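Local coordinates for protein rhizobiales Sp. Pch2 (Marine metagenome, PDB 6PB3) that probably acts as a Trip13/Pch2-like AAA+ ATPase that remodels HORMA domain proteins, and so regulates cGAS-like enzymes in bacterial immunity against phages, at residues A233-T236 with T237-G241; D207-D210 with P211-R215. All blocks are in the same frame, centred on the assembly; numbering follows the deposited sequence.

Interaction 1 of 2, residues A233-T236 with T237-G241; sequences AVIT and TTLQG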
ATOM      1  N   ALA A 233      -5.641  -1.196 -37.256  1.00 61.18           N
ATOM      2  CA  ALA A 233      -4.700  -1.968 -38.073  1.00 68.73           C
ATOM      3  C   ALA A 233      -4.706  -3.445 -37.686  1.00 56.70           C
ATOM      4  O   ALA A 233      -4.707  -4.320 -38.561  1.00 61.63           O
ATOM      5  CB  ALA A 233      -3.282  -1.390 -37.966  1.00 57.69           C
ATOM      6  N   VAL A 234      -4.718  -3.747 -36.387  1.00 55.14           N
ATOM      7  CA  VAL A 234      -4.777  -5.145 -35.971  1.00 58.23           C
ATOM      8  C   VAL A 234      -6.053  -5.797 -36.482  1.00 61.96           C
ATOM      9  O   VAL A 234      -6.037  -6.918 -37.002  1.00 61.30           O
ATOM     10  CB  VAL A 234      -4.677  -5.256 -34.441  1.00 61.63           C
ATOM     11  CG1 VAL A 234      -4.925  -6.700 -34.017  1.00 50.03           C
ATOM     12  CG2 VAL A 234      -3.314  -4.761 -33.948  1.00 59.67           C
ATOM     13  N   ILE A 235      -7.175  -5.094 -36.363  1.00 54.71           N
ATOM     14  CA  ILE A 235      -8.464  -5.695 -36.690  1.00 61.08           C
ATOM     15  C   ILE A 235      -8.615  -5.851 -38.202  1.00 55.20           C
ATOM     16  O   ILE A 235      -8.989  -6.920 -38.703  1.00 59.71           O
ATOM     17  CB  ILE A 235      -9.598  -4.856 -36.073  1.00 61.28           C
ATOM     18  CG1 ILE A 235      -9.530  -4.949 -34.544  1.00 54.25           C
ATOM     19  CG2 ILE A 235     -10.952  -5.323 -36.589  1.00 56.08           C
ATOM     20  CD1 ILE A 235     -10.241  -3.842 -33.858  1.00 60.32           C
ATOM     21  N   THR A 236      -8.316  -4.789 -38.946  1.00 58.46           N
ATOM     22  CA  THR A 236      -8.391  -4.843 -40.403  1.00 60.33           C
ATOM     23  C   THR A 236      -7.468  -5.920 -40.968  1.00 65.52           C
ATOM     24  O   THR A 236      -7.902  -6.778 -41.746  1.00 71.13           O
ATOM     25  CB  THR A 236      -8.041  -3.473 -40.987  1.00 70.00           C
ATOM     26  OG1 THR A 236      -8.976  -2.494 -40.506  1.00 75.69           O
ATOM     27  CG2 THR A 236      -8.084  -3.515 -42.512  1.00 78.69           C
ATOM     28  N   THR A 237      -6.188  -5.893 -40.584  1.00 65.89           N
ATOM     29  CA  THR A 237      -5.245  -6.889 -41.090  1.00 63.76           C
ATOM     30  C   THR A 237      -5.704  -8.308 -40.773  1.00 62.51           C
ATOM     31  O   THR A 237      -5.636  -9.197 -41.630  1.00 65.31           O
ATOM     32  CB  THR A 237      -3.855  -6.654 -40.506  1.00 64.88           C
ATOM     33  OG1 THR A 237      -3.386  -5.352 -40.891  1.00 67.28           O
ATOM     34  CG2 THR A 237      -2.883  -7.705 -41.020  1.00 72.77           C
ATOM     35  N   THR A 238      -6.177  -8.543 -39.546  1.00 60.33           N
ATOM     36  CA  THR A 238      -6.632  -9.886 -39.196  1.00 56.44           C
ATOM     37  C   THR A 238      -7.887 -10.270 -39.972  1.00 62.70           C
ATOM     38  O   THR A 238      -8.028 -11.419 -40.410  1.00 69.86           O
ATOM     39  CB  THR A 238      -6.881  -9.985 -37.689  1.00 64.64           C
ATOM     40  OG1 THR A 238      -5.674  -9.653 -36.986  1.00 70.98           O
ATOM     41  CG2 THR A 238      -7.289 -11.387 -37.318  1.00 82.01           C
ATOM     42  N   LEU A 239      -8.810  -9.336 -40.158  1.00 61.82           N
ATOM     43  CA  LEU A 239     -10.095  -9.682 -40.743  1.00 70.63           C
ATOM     44  C   LEU A 239     -10.110  -9.581 -42.253  1.00 71.61           C
ATOM     45  O   LEU A 239     -11.174  -9.756 -42.851  1.00 67.66           O
ATOM     46  CB  LEU A 239     -11.192  -8.788 -40.176  1.00 71.16           C
ATOM     47  CG  LEU A 239     -11.588  -9.136 -38.751  1.00 72.76           C
ATOM     48  CD1 LEU A 239     -12.825  -8.345 -38.380  1.00 75.15           C
ATOM     49  CD2 LEU A 239     -11.819 -10.643 -38.612  1.00 77.31           C
ATOM     50  N   GLN A 240      -8.970  -9.296 -42.876  1.00 65.98           N
ATOM     51  CA  GLN A 240      -8.939  -9.093 -44.315  1.00 66.23           C
ATOM     52  C   GLN A 240      -9.347 -10.371 -45.033  1.00 75.06           C
ATOM     53  O   GLN A 240      -8.948 -11.476 -44.652  1.00 77.14           O
ATOM     54  CB  GLN A 240      -7.537  -8.643 -44.745  1.00 86.26           C
ATOM     55  CG  GLN A 240      -7.269  -8.659 -46.245  1.00 90.19           C
ATOM     56  CD  GLN A 240      -6.865 -10.032 -46.750  1.00 91.38           C
ATOM     57  OE1 GLN A 240      -5.989 -10.689 -46.179  1.00 91.43           O
ATOM     58  NE2 GLN A 240      -7.520 -10.483 -47.816  1.00 94.16           N
ATOM     59  N   GLY A 241     -10.152 -10.218 -46.079  1.00 82.33           N
ATOM     60  CA  GLY A 241     -10.605 -11.368 -46.822  1.00 85.52           C
ATOM     61  C   GLY A 241     -11.734 -12.134 -46.179  1.00 94.58           C
ATOM     62  O   GLY A 241     -12.099 -13.201 -46.679  1.00112.49           O
TER
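Thr237 and Thr238 each turn a hydroxyl back onto the carbonyl one helical turn earlier, in the C-terminal part of the alpha-helix 228-239, where side chains supplement the regular i to i+4 backbone bonds. This helix packs with helices 246-255 and 268-283 in the helical part that follows the sheet, consistent with the small C-terminal lid of AAA+ ATPases. Thr237 OG1 donates to Ala233 O at 2.9 Å, and Thr238 OG1 donates to Val234 O at 2.8 Å. Each carbonyl also receives the backbone N-H of the same threonine, so two donors grip one oxygen, reaching it from opposite faces of its plane; for Val234 O the hydroxyl is tilted 24° out of that plane and the amide 32°. The torsions account for this: in Thr238, OG1 stands beside the backbone N and anti to the carbonyl carbon (chi1 -58°), which aims it back along the helix. A threonine can thus sit here with its hydroxyl bonded within its own helix, while the Thr238 side chain also packs on Ile276. Leu239 N bonds to Ile235 O at 2.8 Å. Farther along, Gln240 donates through NE2 to Ala62 O of the second subunit.

Apolar contact runs along another side of the helix. Ile235 and Leu239 lie side by side, both packing on Leu252, a place suited to branched aliphatic residues; Ile235 CG2 lies 4.0 Å from Leu239 CD1.

Interaction 2 of 2, residues D207-D210 with P211-R215; sequences DSLD and PAVRR
Asp210 folds its carboxylate over the start of helix 211-214 as its N-cap. With CG anti to the backbone N (chi1 -172°), Asp210 OD1 accepts a hydrogen bond from Ala212 N at 2.8 Å through the anti lone pair, the one facing away from OD2. The Asp210 side chain crosses the Pro211 ring at about a right angle; proline suits this first helical position, having no N-H that would need an acceptor. Asp210 O takes two further amides: Arg214 N approaches in the carbonyl plane at 3.0 Å, whereas Val213 N stands above it, 60° out.

Arg214 bends at chi3, bringing its guanidinium back over the preceding loop. Asp207 CA lies 3.6 Å above one face, offset toward the group's rim, and at the edge Arg214 NH2 gives Leu209 O a weak hydrogen bond, 3.4 Å. The Asp207 carboxylate is turned 76° from the guanidinium; the salt bridge from Asp207 OD1 to Arg214 NH2 is long, 4.0 Å.

Arg214 and Arg215 pack on Val83 and Thr88 of the third subunit, beside its apparent P-loop, so this interface probably lies near a nucleotide site. On the buried side, Leu209 and Val213 cross nearly perpendicularly, resting on strands 197-203 and 76-81, with helix 179-192 against Val213.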
ATOM      1  N   ASP A 207       9.792   2.097 -14.670  1.00 72.07           N
ATOM      2  CA  ASP A 207      10.139   2.415 -13.288  1.00 80.99           C
ATOM      3  C   ASP A 207      10.850   1.256 -12.606  1.00 87.38           C
ATOM      4  O   ASP A 207      11.532   1.462 -11.601  1.00 80.64           O
ATOM      5  CB  ASP A 207       8.869   2.814 -12.520  1.00101.10           C
ATOM      6  CG  ASP A 207       9.062   2.828 -11.013  1.00134.88           C
ATOM      7  OD1 ASP A 207       9.997   3.504 -10.529  1.00148.30           O
ATOM      8  OD2 ASP A 207       8.260   2.175 -10.307  1.00144.39           O
ATOM      9  N   SER A 208      10.723   0.040 -13.136  1.00101.31           N
ATOM     10  CA  SER A 208      11.472  -1.070 -12.558  1.00110.78           C
ATOM     11  C   SER A 208      12.967  -0.911 -12.782  1.00 95.62           C
ATOM     12  O   SER A 208      13.771  -1.365 -11.959  1.00113.32           O
ATOM     13  CB  SER A 208      10.993  -2.396 -13.144  1.00119.48           C
ATOM     14  OG  SER A 208      11.999  -3.387 -13.018  1.00130.39           O
ATOM     15  N   LEU A 209      13.359  -0.256 -13.868  1.00 78.76           N
ATOM     16  CA  LEU A 209      14.768  -0.178 -14.219  1.00 74.24           C
ATOM     17  C   LEU A 209      15.537   0.702 -13.245  1.00 71.63           C
ATOM     18  O   LEU A 209      15.025   1.707 -12.751  1.00 72.43           O
ATOM     19  CB  LEU A 209      14.935   0.366 -15.628  1.00 68.11           C
ATOM     20  CG  LEU A 209      14.822  -0.676 -16.720  1.00 82.58           C
ATOM     21  CD1 LEU A 209      15.071  -0.011 -18.063  1.00 81.11           C
ATOM     22  CD2 LEU A 209      15.842  -1.750 -16.428  1.00 90.60           C
ATOM     23  N   ASP A 210      16.772   0.310 -12.963  1.00 70.04           N
ATOM     24  CA  ASP A 210      17.655   1.174 -12.200  1.00 69.34           C
ATOM     25  C   ASP A 210      17.799   2.527 -12.901  1.00 69.47           C
ATOM     26  O   ASP A 210      17.880   2.585 -14.130  1.00 62.08           O
ATOM     27  CB  ASP A 210      19.026   0.525 -12.023  1.00 72.54           C
ATOM     28  CG  ASP A 210      19.912   1.309 -11.064  1.00 81.90           C
ATOM     29  OD1 ASP A 210      20.415   2.392 -11.444  1.00 69.40           O
ATOM     30  OD2 ASP A 210      20.071   0.858  -9.912  1.00 79.31           O
ATOM     31  N   PRO A 211      17.797   3.630 -12.150  1.00 70.21           N
ATOM     32  CA  PRO A 211      17.874   4.960 -12.784  1.00 66.63           C
ATOM     33  C   PRO A 211      19.122   5.156 -13.621  1.00 56.72           C
ATOM     34  O   PRO A 211      19.078   5.823 -14.664  1.00 60.94           O
ATOM     35  CB  PRO A 211      17.864   5.918 -11.582  1.00 77.93           C
ATOM     36  CG  PRO A 211      17.279   5.110 -10.461  1.00 77.04           C
ATOM     37  CD  PRO A 211      17.657   3.701 -10.688  1.00 69.33           C
ATOM     38  N   ALA A 212      20.248   4.601 -13.176  1.00 60.26           N
ATOM     39  CA  ALA A 212      21.490   4.720 -13.931  1.00 65.10           C
ATOM     40  C   ALA A 212      21.442   3.942 -15.240  1.00 66.27           C
ATOM     41  O   ALA A 212      22.200   4.249 -16.173  1.00 63.92           O
ATOM     42  CB  ALA A 212      22.658   4.260 -13.057  1.00 58.76           C
ATOM     43  N   VAL A 213      20.538   2.967 -15.343  1.00 61.09           N
ATOM     44  CA  VAL A 213      20.282   2.347 -16.632  1.00 58.72           C
ATOM     45  C   VAL A 213      19.351   3.219 -17.456  1.00 60.78           C
ATOM     46  O   VAL A 213      19.608   3.476 -18.634  1.00 52.13           O
ATOM     47  CB  VAL A 213      19.713   0.929 -16.446  1.00 61.72           C
ATOM     48  CG1 VAL A 213      19.095   0.421 -17.750  1.00 51.46           C
ATOM     49  CG2 VAL A 213      20.803  -0.010 -15.958  1.00 52.88           C
ATOM     50  N   ARG A 214      18.275   3.709 -16.840  1.00 63.75           N
ATOM     51  CA  ARG A 214      17.262   4.458 -17.578  1.00 55.68           C
ATOM     52  C   ARG A 214      17.854   5.694 -18.237  1.00 51.41           C
ATOM     53  O   ARG A 214      17.572   5.981 -19.407  1.00 51.29           O
ATOM     54  CB  ARG A 214      16.131   4.854 -16.632  1.00 55.19           C
ATOM     55  CG  ARG A 214      14.771   4.741 -17.246  1.00 68.74           C
ATOM     56  CD  ARG A 214      13.708   5.265 -16.329  1.00 65.66           C
ATOM     57  NE  ARG A 214      13.815   4.717 -14.982  1.00 59.38           N
ATOM     58  CZ  ARG A 214      12.999   5.069 -13.999  1.00 78.71           C
ATOM     59  NH1 ARG A 214      12.041   5.949 -14.252  1.00 82.31           N
ATOM     60  NH2 ARG A 214      13.133   4.556 -12.776  1.00 77.79           N
ATOM     61  N   ARG A 215      18.690   6.429 -17.503  1.00 52.39           N
ATOM     62  CA  ARG A 215      19.196   7.702 -18.001  1.00 62.44           C
ATOM     63  C   ARG A 215      20.169   7.535 -19.156  1.00 55.26           C
ATOM     64  O   ARG A 215      20.416   8.507 -19.872  1.00 52.68           O
ATOM     65  CB  ARG A 215      19.857   8.484 -16.859  1.00 58.04           C
ATOM     66  CG  ARG A 215      21.239   7.991 -16.446  1.00 49.20           C
ATOM     67  CD  ARG A 215      21.805   8.887 -15.307  1.00 64.01           C
ATOM     68  NE  ARG A 215      23.200   8.573 -15.000  1.00 68.36           N
ATOM     69  CZ  ARG A 215      23.613   8.033 -13.855  1.00 85.06           C
ATOM     70  NH1 ARG A 215      22.739   7.763 -12.882  1.00 71.82           N
ATOM     71  NH2 ARG A 215      24.907   7.784 -13.672  1.00 78.52           N
TER

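From the N terminus, the chain first reaches interaction 2, after strand 197-203 of the AAA sheet, where residues 207-215 make the turn into the short helix 211-214. Strand 219-223, at an outer border of the sheet, follows, and then helix 228-239, whose C-terminal part holds interaction 1. The two lie in series, neither nested nor crossed, and each closes only a local turn. Their centres are 37 Å apart, on opposite sides of the chain's centre. Interaction 2 fastens its helix to the sheet and to helix 179-192; interaction 1 lies where helix 228-239 packs on helices 246-255 and 268-283. Interaction 2 borders the third subunit and interaction 1 the second.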